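Local coordinates for Slr1438 protein (PDB 3K25), which is of unknown function but probably binds carbohydrate and may act as an isomerase, perhaps an aldose 1-epimerase-like enzyme, at residues I45-R50 with A246-L251; F79-K84 with A125-F130; M157-G162 with A270-Y275; L199-P204 with L242-G247. One frame throughout, in Å; residues are numbered along the deposited sequence.

Interaction 1 (I45-R50 with A246-L251)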
loop_
_atom_site.group_PDB
_atom_site.type_symbol
_atom_site.label_atom_id
_atom_site.label_comp_id
_atom_site.label_asym_id
_atom_site.label_seq_id
_atom_site.Cartn_x
_atom_site.Cartn_y
_atom_site.Cartn_z
ATOM N N ILE A 45 4.301 2.080 14.678
ATOM C CA ILE A 45 3.618 3.029 13.829
ATOM C C ILE A 45 2.708 2.297 12.840
ATOM O O ILE A 45 1.722 2.863 12.373
ATOM C CB ILE A 45 4.646 3.959 13.140
ATOM C CG1 ILE A 45 4.073 4.562 11.872
ATOM C CG2 ILE A 45 5.915 3.219 12.859
ATOM C CD1 ILE A 45 4.947 5.691 11.365
ATOM N N LEU A 46 3.017 1.029 12.552
ATOM C CA LEU A 46 2.187 0.208 11.660
ATOM C C LEU A 46 1.495 -0.899 12.440
ATOM O O LEU A 46 1.998 -1.340 13.475
ATOM C CB LEU A 46 3.026 -0.454 10.570
ATOM C CG LEU A 46 3.487 0.409 9.400
ATOM C CD1 LEU A 46 4.412 -0.394 8.479
ATOM C CD2 LEU A 46 2.261 0.893 8.651
ATOM N N TYR A 47 0.342 -1.344 11.947
ATOM C CA TYR A 47 -0.401 -2.433 12.580
ATOM C C TYR A 47 -0.063 -3.692 11.806
ATOM O O TYR A 47 0.108 -3.628 10.590
ATOM C CB TYR A 47 -1.905 -2.186 12.499
ATOM C CG TYR A 47 -2.758 -3.438 12.667
ATOM C CD1 TYR A 47 -2.952 -4.334 11.605
ATOM C CD2 TYR A 47 -3.395 -3.709 13.877
ATOM C CE1 TYR A 47 -3.768 -5.462 11.748
ATOM C CE2 TYR A 47 -4.207 -4.829 14.031
ATOM C CZ TYR A 47 -4.394 -5.699 12.968
ATOM O OH TYR A 47 -5.220 -6.790 13.132
ATOM N N PHE A 48 0.013 -4.833 12.486
ATOM C CA PHE A 48 0.345 -6.064 11.784
ATOM C C PHE A 48 -0.169 -7.313 12.476
ATOM O O PHE A 48 0.181 -7.589 13.617
ATOM C CB PHE A 48 1.861 -6.174 11.609
ATOM C CG PHE A 48 2.279 -7.173 10.564
ATOM C CD1 PHE A 48 1.913 -6.995 9.229
ATOM C CD2 PHE A 48 3.036 -8.288 10.909
ATOM C CE1 PHE A 48 2.297 -7.912 8.247
ATOM C CE2 PHE A 48 3.423 -9.211 9.936
ATOM C CZ PHE A 48 3.051 -9.020 8.597
ATOM N N ASP A 49 -0.991 -8.074 11.769
ATOM C CA ASP A 49 -1.552 -9.299 12.319
ATOM C C ASP A 49 -0.577 -10.461 12.098
ATOM O O ASP A 49 -0.625 -11.139 11.068
ATOM C CB ASP A 49 -2.884 -9.603 11.640
ATOM C CG ASP A 49 -3.623 -10.745 12.300
ATOM O OD1 ASP A 49 -2.939 -11.667 12.799
ATOM O OD2 ASP A 49 -4.879 -10.725 12.306
ATOM N N ARG A 50 0.288 -10.690 13.085
ATOM C CA ARG A 50 1.305 -11.743 13.032
ATOM C C ARG A 50 0.770 -13.160 12.888
ATOM O O ARG A 50 1.253 -13.929 12.056
ATOM C CB ARG A 50 2.200 -11.667 14.271
ATOM C CG ARG A 50 3.025 -10.393 14.360
ATOM C CD ARG A 50 3.880 -10.378 15.603
ATOM N NE ARG A 50 4.669 -9.156 15.685
ATOM C CZ ARG A 50 5.368 -8.783 16.750
ATOM N NH1 ARG A 50 5.376 -9.544 17.836
ATOM N NH2 ARG A 50 6.060 -7.646 16.731
ATOM N N ALA A 246 -14.446 -1.810 13.232
ATOM C CA ALA A 246 -14.627 -1.903 14.672
ATOM C C ALA A 246 -13.792 -3.068 15.207
ATOM O O ALA A 246 -13.827 -4.169 14.651
ATOM C CB ALA A 246 -16.108 -2.119 14.994
ATOM N N GLY A 247 -13.035 -2.821 16.272
ATOM C CA GLY A 247 -12.218 -3.876 16.845
ATOM C C GLY A 247 -10.746 -3.814 16.475
ATOM O O GLY A 247 -9.911 -3.452 17.307
ATOM N N LYS A 248 -10.417 -4.169 15.234
ATOM C CA LYS A 248 -9.030 -4.146 14.780
ATOM C C LYS A 248 -8.459 -2.729 14.890
ATOM O O LYS A 248 -9.035 -1.773 14.379
ATOM C CB LYS A 248 -8.955 -4.677 13.347
ATOM C CG LYS A 248 -9.703 -6.008 13.182
ATOM C CD LYS A 248 -9.296 -6.798 11.929
ATOM C CE LYS A 248 -7.925 -7.478 12.091
ATOM N NZ LYS A 248 -7.524 -8.314 10.910
ATOM N N ASP A 249 -7.323 -2.607 15.567
ATOM C CA ASP A 249 -6.698 -1.310 15.798
ATOM C C ASP A 249 -5.794 -0.738 14.702
ATOM O O ASP A 249 -4.577 -0.611 14.879
ATOM C CB ASP A 249 -5.926 -1.341 17.128
ATOM C CG ASP A 249 -6.837 -1.558 18.330
ATOM O OD1 ASP A 249 -7.790 -0.766 18.509
ATOM O OD2 ASP A 249 -6.603 -2.516 19.097
ATOM N N TYR A 250 -6.401 -0.364 13.579
ATOM C CA TYR A 250 -5.657 0.220 12.471
ATOM C C TYR A 250 -6.513 1.172 11.645
ATOM O O TYR A 250 -7.734 1.022 11.557
ATOM C CB TYR A 250 -5.097 -0.877 11.551
ATOM C CG TYR A 250 -6.128 -1.694 10.785
ATOM C CD1 TYR A 250 -6.449 -2.993 11.181
ATOM C CD2 TYR A 250 -6.741 -1.183 9.638
ATOM C CE1 TYR A 250 -7.350 -3.768 10.448
ATOM C CE2 TYR A 250 -7.646 -1.949 8.897
ATOM C CZ TYR A 250 -7.941 -3.243 9.306
ATOM O OH TYR A 250 -8.794 -4.021 8.556
ATOM N N LEU A 251 -5.861 2.153 11.040
ATOM C CA LEU A 251 -6.549 3.113 10.194
ATOM C C LEU A 251 -5.743 3.237 8.908
ATOM O O LEU A 251 -4.592 3.661 8.926
ATOM C CB LEU A 251 -6.643 4.476 10.886
ATOM C CG LEU A 251 -7.308 5.602 10.091
ATOM C CD1 LEU A 251 -8.733 5.224 9.753
ATOM C CD2 LEU A 251 -7.279 6.882 10.901
#

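Interaction 2 (F79-K84 with A125-F130)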
loop_
_atom_site.group_PDB
_atom_site.type_symbol
_atom_site.label_atom_id
_atom_site.label_comp_id
_atom_site.label_asym_id
_atom_site.label_seq_id
_atom_site.Cartn_x
_atom_site.Cartn_y
_atom_site.Cartn_z
ATOM N N PHE A 79 -11.450 -7.813 -17.274
ATOM C CA PHE A 79 -11.382 -6.664 -18.163
ATOM C C PHE A 79 -10.945 -7.179 -19.521
ATOM O O PHE A 79 -10.152 -8.116 -19.621
ATOM C CB PHE A 79 -10.376 -5.615 -17.669
ATOM C CG PHE A 79 -8.940 -6.021 -17.832
ATOM C CD1 PHE A 79 -8.373 -6.977 -16.990
ATOM C CD2 PHE A 79 -8.151 -5.440 -18.819
ATOM C CE1 PHE A 79 -7.043 -7.346 -17.125
ATOM C CE2 PHE A 79 -6.811 -5.803 -18.967
ATOM C CZ PHE A 79 -6.254 -6.760 -18.115
ATOM N N ASN A 80 -11.484 -6.571 -20.565
ATOM C CA ASN A 80 -11.145 -6.973 -21.916
ATOM C C ASN A 80 -10.058 -6.069 -22.444
ATOM O O ASN A 80 -10.018 -4.885 -22.124
ATOM C CB ASN A 80 -12.374 -6.871 -22.826
ATOM C CG ASN A 80 -13.383 -7.980 -22.576
ATOM O OD1 ASN A 80 -13.343 -8.655 -21.542
ATOM N ND2 ASN A 80 -14.301 -8.168 -23.521
ATOM N N HIS A 81 -9.159 -6.641 -23.232
ATOM C CA HIS A 81 -8.093 -5.868 -23.855
ATOM C C HIS A 81 -7.841 -6.468 -25.223
ATOM O O HIS A 81 -7.550 -7.659 -25.346
ATOM C CB HIS A 81 -6.795 -5.903 -23.046
ATOM C CG HIS A 81 -5.645 -5.249 -23.750
ATOM N ND1 HIS A 81 -5.590 -3.891 -23.982
ATOM C CD2 HIS A 81 -4.539 -5.774 -24.329
ATOM C CE1 HIS A 81 -4.500 -3.607 -24.674
ATOM N NE2 HIS A 81 -3.844 -4.733 -24.897
ATOM N N ALA A 82 -7.959 -5.638 -26.247
ATOM C CA ALA A 82 -7.745 -6.095 -27.617
ATOM C C ALA A 82 -8.571 -7.350 -27.899
ATOM O O ALA A 82 -8.034 -8.384 -28.306
ATOM C CB ALA A 82 -6.261 -6.379 -27.847
ATOM N N GLY A 83 -9.878 -7.245 -27.670
ATOM C CA GLY A 83 -10.772 -8.363 -27.906
ATOM C C GLY A 83 -10.736 -9.420 -26.819
ATOM O O GLY A 83 -11.778 -9.817 -26.298
ATOM N N LYS A 84 -9.535 -9.874 -26.475
ATOM C CA LYS A 84 -9.358 -10.902 -25.454
ATOM C C LYS A 84 -9.824 -10.460 -24.067
ATOM O O LYS A 84 -9.899 -9.266 -23.766
ATOM C CB LYS A 84 -7.887 -11.335 -25.391
ATOM C CG LYS A 84 -7.307 -11.845 -26.710
ATOM C CD LYS A 84 -8.027 -13.097 -27.202
ATOM C CE LYS A 84 -7.445 -13.618 -28.519
ATOM N NZ LYS A 84 -7.590 -12.661 -29.655
ATOM N N ALA A 125 -2.818 -13.018 -16.928
ATOM C CA ALA A 125 -3.871 -12.222 -16.299
ATOM C C ALA A 125 -3.706 -10.728 -16.607
ATOM O O ALA A 125 -4.614 -9.925 -16.354
ATOM C CB ALA A 125 -3.845 -12.442 -14.784
ATOM N N PHE A 126 -2.546 -10.375 -17.162
ATOM C CA PHE A 126 -2.205 -8.995 -17.477
ATOM C C PHE A 126 -1.116 -9.069 -18.551
ATOM O O PHE A 126 0.075 -9.120 -18.234
ATOM C CB PHE A 126 -1.672 -8.334 -16.203
ATOM C CG PHE A 126 -1.443 -6.858 -16.322
ATOM C CD1 PHE A 126 -2.510 -5.992 -16.576
ATOM C CD2 PHE A 126 -0.155 -6.328 -16.170
ATOM C CE1 PHE A 126 -2.295 -4.604 -16.681
ATOM C CE2 PHE A 126 0.070 -4.948 -16.272
ATOM C CZ PHE A 126 -1.000 -4.083 -16.529
ATOM N N PRO A 127 -1.517 -9.061 -19.839
ATOM C CA PRO A 127 -0.637 -9.141 -21.012
ATOM C C PRO A 127 0.332 -7.988 -21.255
ATOM O O PRO A 127 0.368 -7.437 -22.354
ATOM C CB PRO A 127 -1.628 -9.296 -22.159
ATOM C CG PRO A 127 -2.735 -8.395 -21.728
ATOM C CD PRO A 127 -2.903 -8.763 -20.266
ATOM N N PHE A 128 1.118 -7.620 -20.249
ATOM C CA PHE A 128 2.087 -6.539 -20.421
ATOM C C PHE A 128 3.402 -6.887 -19.738
ATOM O O PHE A 128 3.418 -7.323 -18.586
ATOM C CB PHE A 128 1.527 -5.230 -19.869
ATOM C CG PHE A 128 0.236 -4.817 -20.507
ATOM C CD1 PHE A 128 0.231 -4.133 -21.718
ATOM C CD2 PHE A 128 -0.977 -5.130 -19.904
ATOM C CE1 PHE A 128 -0.963 -3.759 -22.326
ATOM C CE2 PHE A 128 -2.181 -4.762 -20.500
ATOM C CZ PHE A 128 -2.175 -4.071 -21.720
ATOM N N ALA A 129 4.499 -6.694 -20.459
ATOM C CA ALA A 129 5.833 -7.001 -19.949
ATOM C C ALA A 129 6.318 -5.957 -18.947
ATOM O O ALA A 129 7.285 -5.224 -19.210
ATOM C CB ALA A 129 6.813 -7.094 -21.118
ATOM N N PHE A 130 5.671 -5.915 -17.789
ATOM C CA PHE A 130 6.021 -4.941 -16.760
ATOM C C PHE A 130 7.248 -5.301 -15.929
ATOM O O PHE A 130 7.622 -6.467 -15.795
ATOM C CB PHE A 130 4.830 -4.735 -15.806
ATOM C CG PHE A 130 4.704 -5.802 -14.751
ATOM C CD1 PHE A 130 5.455 -5.727 -13.575
ATOM C CD2 PHE A 130 3.888 -6.908 -14.960
ATOM C CE1 PHE A 130 5.403 -6.745 -12.622
ATOM C CE2 PHE A 130 3.817 -7.936 -14.022
ATOM C CZ PHE A 130 4.579 -7.860 -12.845
#

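Interaction 3 (M157-G162 with A270-Y275)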
loop_
_atom_site.group_PDB
_atom_site.type_symbol
_atom_site.label_atom_id
_atom_site.label_comp_id
_atom_site.label_asym_id
_atom_site.label_seq_id
_atom_site.Cartn_x
_atom_site.Cartn_y
_atom_site.Cartn_z
HETATM N N MSE A 157 0.933 0.249 -21.820
HETATM C CA MSE A 157 0.520 -0.549 -20.681
HETATM C C MSE A 157 -0.342 0.260 -19.727
HETATM O O MSE A 157 0.111 1.237 -19.134
HETATM C CB MSE A 157 1.753 -1.074 -19.948
HETATM C CG MSE A 157 1.447 -1.909 -18.724
HETATM SE SE MSE A 157 3.068 -2.427 -17.791
HETATM C CE MSE A 157 3.455 -0.717 -16.946
ATOM N N PRO A 158 -1.616 -0.119 -19.591
ATOM C CA PRO A 158 -2.462 0.635 -18.676
ATOM C C PRO A 158 -2.233 0.012 -17.311
ATOM O O PRO A 158 -1.889 -1.165 -17.228
ATOM C CB PRO A 158 -3.858 0.368 -19.222
ATOM C CG PRO A 158 -3.762 -1.047 -19.662
ATOM C CD PRO A 158 -2.402 -1.118 -20.339
ATOM N N PHE A 159 -2.393 0.783 -16.246
ATOM C CA PHE A 159 -2.196 0.222 -14.916
ATOM C C PHE A 159 -2.642 1.144 -13.790
ATOM O O PHE A 159 -2.926 2.323 -13.986
ATOM C CB PHE A 159 -0.719 -0.127 -14.686
ATOM C CG PHE A 159 0.114 1.049 -14.278
ATOM C CD1 PHE A 159 0.607 1.940 -15.237
ATOM C CD2 PHE A 159 0.345 1.318 -12.920
ATOM C CE1 PHE A 159 1.319 3.087 -14.851
ATOM C CE2 PHE A 159 1.052 2.463 -12.520
ATOM C CZ PHE A 159 1.541 3.351 -13.487
ATOM N N SER A 160 -2.698 0.562 -12.605
ATOM C CA SER A 160 -3.037 1.265 -11.387
ATOM C C SER A 160 -2.046 0.771 -10.349
ATOM O O SER A 160 -1.657 -0.401 -10.355
ATOM C CB SER A 160 -4.466 0.954 -10.940
ATOM O OG SER A 160 -5.348 1.994 -11.322
ATOM N N LEU A 161 -1.619 1.678 -9.478
ATOM C CA LEU A 161 -0.681 1.338 -8.426
ATOM C C LEU A 161 -1.157 1.953 -7.117
ATOM O O LEU A 161 -1.568 3.113 -7.081
ATOM C CB LEU A 161 0.727 1.850 -8.771
ATOM C CG LEU A 161 1.770 1.621 -7.666
ATOM C CD1 LEU A 161 1.751 0.147 -7.230
ATOM C CD2 LEU A 161 3.146 2.027 -8.149
ATOM N N GLY A 162 -1.108 1.174 -6.044
ATOM C CA GLY A 162 -1.537 1.696 -4.762
ATOM C C GLY A 162 -0.803 1.122 -3.567
ATOM O O GLY A 162 -0.245 0.020 -3.615
ATOM N N ALA A 270 -3.601 5.015 -15.656
ATOM C CA ALA A 270 -2.261 5.444 -16.051
ATOM C C ALA A 270 -1.646 4.520 -17.099
ATOM O O ALA A 270 -1.995 3.336 -17.191
ATOM C CB ALA A 270 -1.351 5.519 -14.816
ATOM N N TRP A 271 -0.716 5.064 -17.878
ATOM C CA TRP A 271 -0.070 4.299 -18.928
ATOM C C TRP A 271 1.442 4.460 -18.941
ATOM O O TRP A 271 1.982 5.443 -18.424
ATOM C CB TRP A 271 -0.607 4.707 -20.303
ATOM C CG TRP A 271 -2.092 4.502 -20.515
ATOM C CD1 TRP A 271 -3.105 5.315 -20.090
ATOM C CD2 TRP A 271 -2.721 3.401 -21.190
ATOM N NE1 TRP A 271 -4.321 4.789 -20.454
ATOM C CE2 TRP A 271 -4.115 3.614 -21.130
ATOM C CE3 TRP A 271 -2.239 2.257 -21.839
ATOM C CZ2 TRP A 271 -5.031 2.726 -21.691
ATOM C CZ3 TRP A 271 -3.149 1.374 -22.395
ATOM C CH2 TRP A 271 -4.530 1.613 -22.316
ATOM N N VAL A 272 2.111 3.472 -19.533
ATOM C CA VAL A 272 3.562 3.462 -19.688
ATOM C C VAL A 272 3.832 3.055 -21.137
ATOM O O VAL A 272 3.511 1.937 -21.552
ATOM C CB VAL A 272 4.263 2.430 -18.759
ATOM C CG1 VAL A 272 5.772 2.471 -19.003
ATOM C CG2 VAL A 272 3.963 2.726 -17.287
ATOM N N GLU A 273 4.412 3.966 -21.909
ATOM C CA GLU A 273 4.704 3.683 -23.299
ATOM C C GLU A 273 5.688 2.530 -23.424
ATOM O O GLU A 273 6.467 2.256 -22.507
ATOM C CB GLU A 273 5.271 4.925 -23.970
ATOM C CG GLU A 273 4.414 6.165 -23.787
ATOM C CD GLU A 273 2.943 5.915 -24.063
ATOM O OE1 GLU A 273 2.630 5.221 -25.056
ATOM O OE2 GLU A 273 2.103 6.427 -23.288
ATOM N N PRO A 274 5.670 1.840 -24.575
ATOM C CA PRO A 274 6.547 0.699 -24.863
ATOM C C PRO A 274 8.009 1.002 -24.582
ATOM O O PRO A 274 8.478 2.104 -24.856
ATOM C CB PRO A 274 6.318 0.447 -26.348
ATOM C CG PRO A 274 4.923 0.938 -26.572
ATOM C CD PRO A 274 4.870 2.200 -25.760
ATOM N N TYR A 275 8.724 0.015 -24.047
ATOM C CA TYR A 275 10.148 0.155 -23.752
ATOM C C TYR A 275 10.435 1.475 -23.044
ATOM O O TYR A 275 11.409 2.166 -23.348
ATOM C CB TYR A 275 10.948 0.055 -25.057
ATOM C CG TYR A 275 10.680 -1.232 -25.802
ATOM C CD1 TYR A 275 11.204 -2.438 -25.349
ATOM C CD2 TYR A 275 9.852 -1.256 -26.925
ATOM C CE1 TYR A 275 10.909 -3.638 -25.987
ATOM C CE2 TYR A 275 9.552 -2.457 -27.574
ATOM C CZ TYR A 275 10.086 -3.645 -27.096
ATOM O OH TYR A 275 9.798 -4.843 -27.710
#

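Interaction 4 (L199-P204 with L242-G247)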
loop_
_atom_site.group_PDB
_atom_site.type_symbol
_atom_site.label_atom_id
_atom_site.label_comp_id
_atom_site.label_asym_id
_atom_site.label_seq_id
_atom_site.Cartn_x
_atom_site.Cartn_y
_atom_site.Cartn_z
ATOM N N LEU A 199 -15.033 12.638 10.814
ATOM C CA LEU A 199 -15.828 11.436 10.633
ATOM C C LEU A 199 -15.700 10.538 11.851
ATOM O O LEU A 199 -14.719 10.627 12.589
ATOM C CB LEU A 199 -15.338 10.683 9.397
ATOM C CG LEU A 199 -16.399 10.094 8.472
ATOM C CD1 LEU A 199 -15.705 9.315 7.361
ATOM C CD2 LEU A 199 -17.357 9.199 9.261
ATOM N N ASN A 200 -16.692 9.672 12.057
ATOM C CA ASN A 200 -16.670 8.745 13.186
ATOM C C ASN A 200 -15.924 7.473 12.799
ATOM O O ASN A 200 -16.499 6.562 12.192
ATOM C CB ASN A 200 -18.093 8.390 13.632
ATOM C CG ASN A 200 -18.110 7.456 14.832
ATOM O OD1 ASN A 200 -17.529 7.757 15.876
ATOM N ND2 ASN A 200 -18.775 6.316 14.688
ATOM N N LEU A 201 -14.642 7.424 13.150
ATOM C CA LEU A 201 -13.791 6.278 12.848
ATOM C C LEU A 201 -14.065 5.138 13.820
ATOM O O LEU A 201 -13.413 4.096 13.777
ATOM C CB LEU A 201 -12.320 6.694 12.907
ATOM C CG LEU A 201 -11.929 7.783 11.898
ATOM C CD1 LEU A 201 -10.551 8.327 12.221
ATOM C CD2 LEU A 201 -11.972 7.214 10.490
ATOM N N THR A 202 -15.043 5.346 14.693
ATOM C CA THR A 202 -15.433 4.338 15.665
ATOM C C THR A 202 -16.555 3.482 15.062
ATOM O O THR A 202 -16.909 2.430 15.597
ATOM C CB THR A 202 -15.917 5.003 16.992
ATOM O OG1 THR A 202 -14.804 5.630 17.653
ATOM C CG2 THR A 202 -16.534 3.972 17.925
ATOM N N SER A 203 -17.101 3.939 13.938
ATOM C CA SER A 203 -18.173 3.221 13.251
ATOM C C SER A 203 -17.783 1.767 13.001
ATOM O O SER A 203 -16.601 1.437 12.961
ATOM C CB SER A 203 -18.489 3.895 11.914
ATOM O OG SER A 203 -19.239 3.027 11.077
ATOM N N PRO A 204 -18.775 0.878 12.823
ATOM C CA PRO A 204 -18.506 -0.542 12.579
ATOM C C PRO A 204 -17.531 -0.776 11.431
ATOM O O PRO A 204 -16.662 -1.646 11.512
ATOM C CB PRO A 204 -19.891 -1.103 12.287
ATOM C CG PRO A 204 -20.763 -0.270 13.158
ATOM C CD PRO A 204 -20.226 1.119 12.905
ATOM N N LEU A 242 -9.748 5.290 2.634
ATOM C CA LEU A 242 -9.696 5.150 4.086
ATOM C C LEU A 242 -10.428 3.879 4.517
ATOM O O LEU A 242 -11.620 3.743 4.289
ATOM C CB LEU A 242 -10.301 6.379 4.748
ATOM C CG LEU A 242 -10.063 6.407 6.253
ATOM C CD1 LEU A 242 -9.815 7.836 6.710
ATOM C CD2 LEU A 242 -11.254 5.771 6.963
ATOM N N TRP A 243 -9.694 2.954 5.134
ATOM C CA TRP A 243 -10.213 1.654 5.579
ATOM C C TRP A 243 -10.067 1.513 7.093
ATOM O O TRP A 243 -9.036 1.869 7.666
ATOM C CB TRP A 243 -9.417 0.552 4.866
ATOM C CG TRP A 243 -9.660 -0.918 5.248
ATOM C CD1 TRP A 243 -8.701 -1.914 5.328
ATOM C CD2 TRP A 243 -10.915 -1.572 5.442
ATOM N NE1 TRP A 243 -9.290 -3.134 5.548
ATOM C CE2 TRP A 243 -10.646 -2.957 5.623
ATOM C CE3 TRP A 243 -12.240 -1.133 5.475
ATOM C CZ2 TRP A 243 -11.655 -3.893 5.830
ATOM C CZ3 TRP A 243 -13.243 -2.067 5.681
ATOM C CH2 TRP A 243 -12.943 -3.433 5.855
ATOM N N THR A 244 -11.100 0.994 7.741
ATOM C CA THR A 244 -11.066 0.799 9.184
ATOM C C THR A 244 -12.292 0.022 9.639
ATOM O O THR A 244 -13.374 0.174 9.073
ATOM C CB THR A 244 -11.000 2.149 9.936
ATOM O OG1 THR A 244 -11.065 1.914 11.348
ATOM C CG2 THR A 244 -12.145 3.052 9.523
ATOM N N VAL A 245 -12.118 -0.826 10.646
ATOM C CA VAL A 245 -13.230 -1.620 11.159
ATOM C C VAL A 245 -13.243 -1.686 12.681
ATOM O O VAL A 245 -12.194 -1.627 13.339
ATOM C CB VAL A 245 -13.201 -3.077 10.618
ATOM C CG1 VAL A 245 -13.126 -3.073 9.100
ATOM C CG2 VAL A 245 -12.034 -3.834 11.220
ATOM N N ALA A 246 -14.446 -1.810 13.232
ATOM C CA ALA A 246 -14.627 -1.903 14.672
ATOM C C ALA A 246 -13.792 -3.068 15.207
ATOM O O ALA A 246 -13.827 -4.169 14.651
ATOM C CB ALA A 246 -16.108 -2.119 14.994
ATOM N N GLY A 247 -13.035 -2.821 16.272
ATOM C CA GLY A 247 -12.218 -3.876 16.845
ATOM C C GLY A 247 -10.746 -3.814 16.475
ATOM O O GLY A 247 -9.911 -3.452 17.307
#

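Interaction 1 (I45-R50 with A246-L251)
D49 OD1 is the best-held polar side-chain atom of the contact, gripped by one hydrogen bond from the backbone N of R52, just past its own segment. The other carboxylate oxygen looks across the gap, where D49 OD2 and K248 NZ form a long salt bridge at 3.8 Å. K248 reaches it by a bend at chi3 (75°), which carries CE past the Y47 hydroxyl so that the lysine crosses Y47 at about a right angle. Y47 contributes the largest share of the buried surface. Its CG is anti to the backbone N (chi1 159°), which swings the ring toward Y250. The rings meet edge-to-face with their planes 52° apart, and Y250 CD1 sits 3.6 Å above the plane of the Y47 ring, over its centre. At their base Y47 CB lies 3.6 Å from Y250 CB. D249, the centre of an inverse gamma turn, presents its carbonyl obliquely, with D249 O 3.5 Å from Y47 CD2. Y166 adds another edge-to-face ring against Y250 and hydrogen bonds to the Y47 backbone. This ties the connection after edge strand 43-44 to the start of strand 250-256, within the antiparallel beta architecture of galactose mutarotase-like proteins.

Interaction 2 (F79-K84 with A125-F130)
Segment 79-84 is the tip of a beta hairpin: the strand that includes F79 turns back at A82 and G83, closed by a hydrogen bond from H81 N to K84 O of 2.8 Å. Facing it, 125-130 has no regular structure but kinks through two inverse gamma turns, centred on P127 and A129. The backbones stay apart, H81 CA and P127 CA being nearest at 8.6 Å, so side chains bridge the gap. H81 has its CG anti to the backbone N (chi1 173°) and reaches tip to tip toward F128. The edge of F128 meets the face of the imidazole, the planes turned 57° against each other, with F128 CZ 3.6 Å from H81 NE2. A82 CB lies over the opposite face, toward its rim, so the imidazole sits between the turn and F128. P127 CG touches the same ring obliquely, 4.1 Å from H81 CD2. Farther along, F79 crosses F126 at about a right angle, its CZ at the edge of the F126 ring, 4.1 Å from F126 CD1. L263 and N264 of helix 262-265 also pack against F79. Near the plane of the F79 ring, at its edge, A125 O lies 3.6 Å from F79 CE1.

Interaction 3 (M157-G162 with A270-Y275)
Strands 157-159 and 270-272 run antiparallel, and the tight part of their contact is a three-residue ladder. Hydrogen-bonded pairs M157 with V272 and F159 with A270 flank the non-hydrogen-bonded pair P158 with W271. Of the four bonds, F159 N to A270 O, 2.8 Å, lies in the carbonyl plane, and V272 N to M157 O, 3.0 Å, is on a lone pair. M157 N approaches V272 O from 35° above the carbonyl plane; that oxygen also accepts a hydrogen bond from N151 ND2. On one face of the pair M157, F159, A270 and V272 pack together, all buried. The selenomethionine has CG anti to the backbone N and bends at chi3 (76°), bringing its CE 3.5 Å from V272 CG2. F159 CG takes the crowded position between the backbone N and the carbonyl carbon, and CE1 of the ring is 3.6 Å from A270 CB and from V272 CG2 alike.

The other face is less enclosed: P158 is buried, but W271 is partly exposed. The indole lies over the proline in a CH-pi contact: P158 CB is 3.3 Å from the centroid of the six-membered ring, 10° off its normal. R156 adds a cation-pi contact to the indole. Past V272 the ladder ends and the exposed E273 points away.

Strand 157-168 also pairs with strands 66-67 and 250-256. On the F159 face it packs against I149 of strand 142-151 and R278 of strand 276-287, so the pair joins the curled sheet to the second large sheet.

Interaction 4 (L199-P204 with L242-G247)
L201 is the residue to follow. Its CB meets nothing closely across the contact, passing T244 CG2 at 5.0 Å. CG lies anti to the carbonyl carbon (chi1 -61°), which turns the branches toward strand 239-245. There CD1 touches L251 CD2 on the neighbouring strand 250-256, while CD2 meets L242 CD2 at 3.9 Å, the two leucines crossing at about a right angle. The same CD2 is 4.3 Å from T244 CG2. L177 and L206 also pack against L201. The leucine is offered by a type I beta turn from N200 to S203, closed by a bond of 3.2 Å from S203 N to N200 O.

Where the turn runs out, P204 O accepts a hydrogen bond from A246 N, 2.8 Å long and nearly straight at 172°, although the donor stands 45° above the carbonyl plane. It carries on the antiparallel pairing of strands 205-210 and 239-245, in step with the backbone bonds of L206 to T244 and L208 to L242. The hydroxyl of T244 turns elsewhere, to K172 NZ.

The chemistry is therefore divided by depth: leucine tips meet in the buried part, while one backbone bond between exposed residues extends the pairing just past the strand ends.

How the interactions relate
Interaction 3 is the buried contact and the one built as a strand ladder; interaction 1 lies at the surface, and interactions 2 and 4 are partly buried. Interactions 1 and 4 share A246 and G247, which link neighbouring strands 239-245 and 250-256, and they touch where L251 meets L242 and L201. Across the chain's centre from interaction 1, interactions 2 and 3 meet through phenylalanines: F128 CZ lies against P158 CD and F130 CB against M157 SE. The sheet containing strands 157-168 and 250-256 connects interactions 1, 3 and 4. Backbone bonds dominate in interaction 3, rings in 2, rings plus a long ion pair in 1, and leucines with one backbone bond in 4.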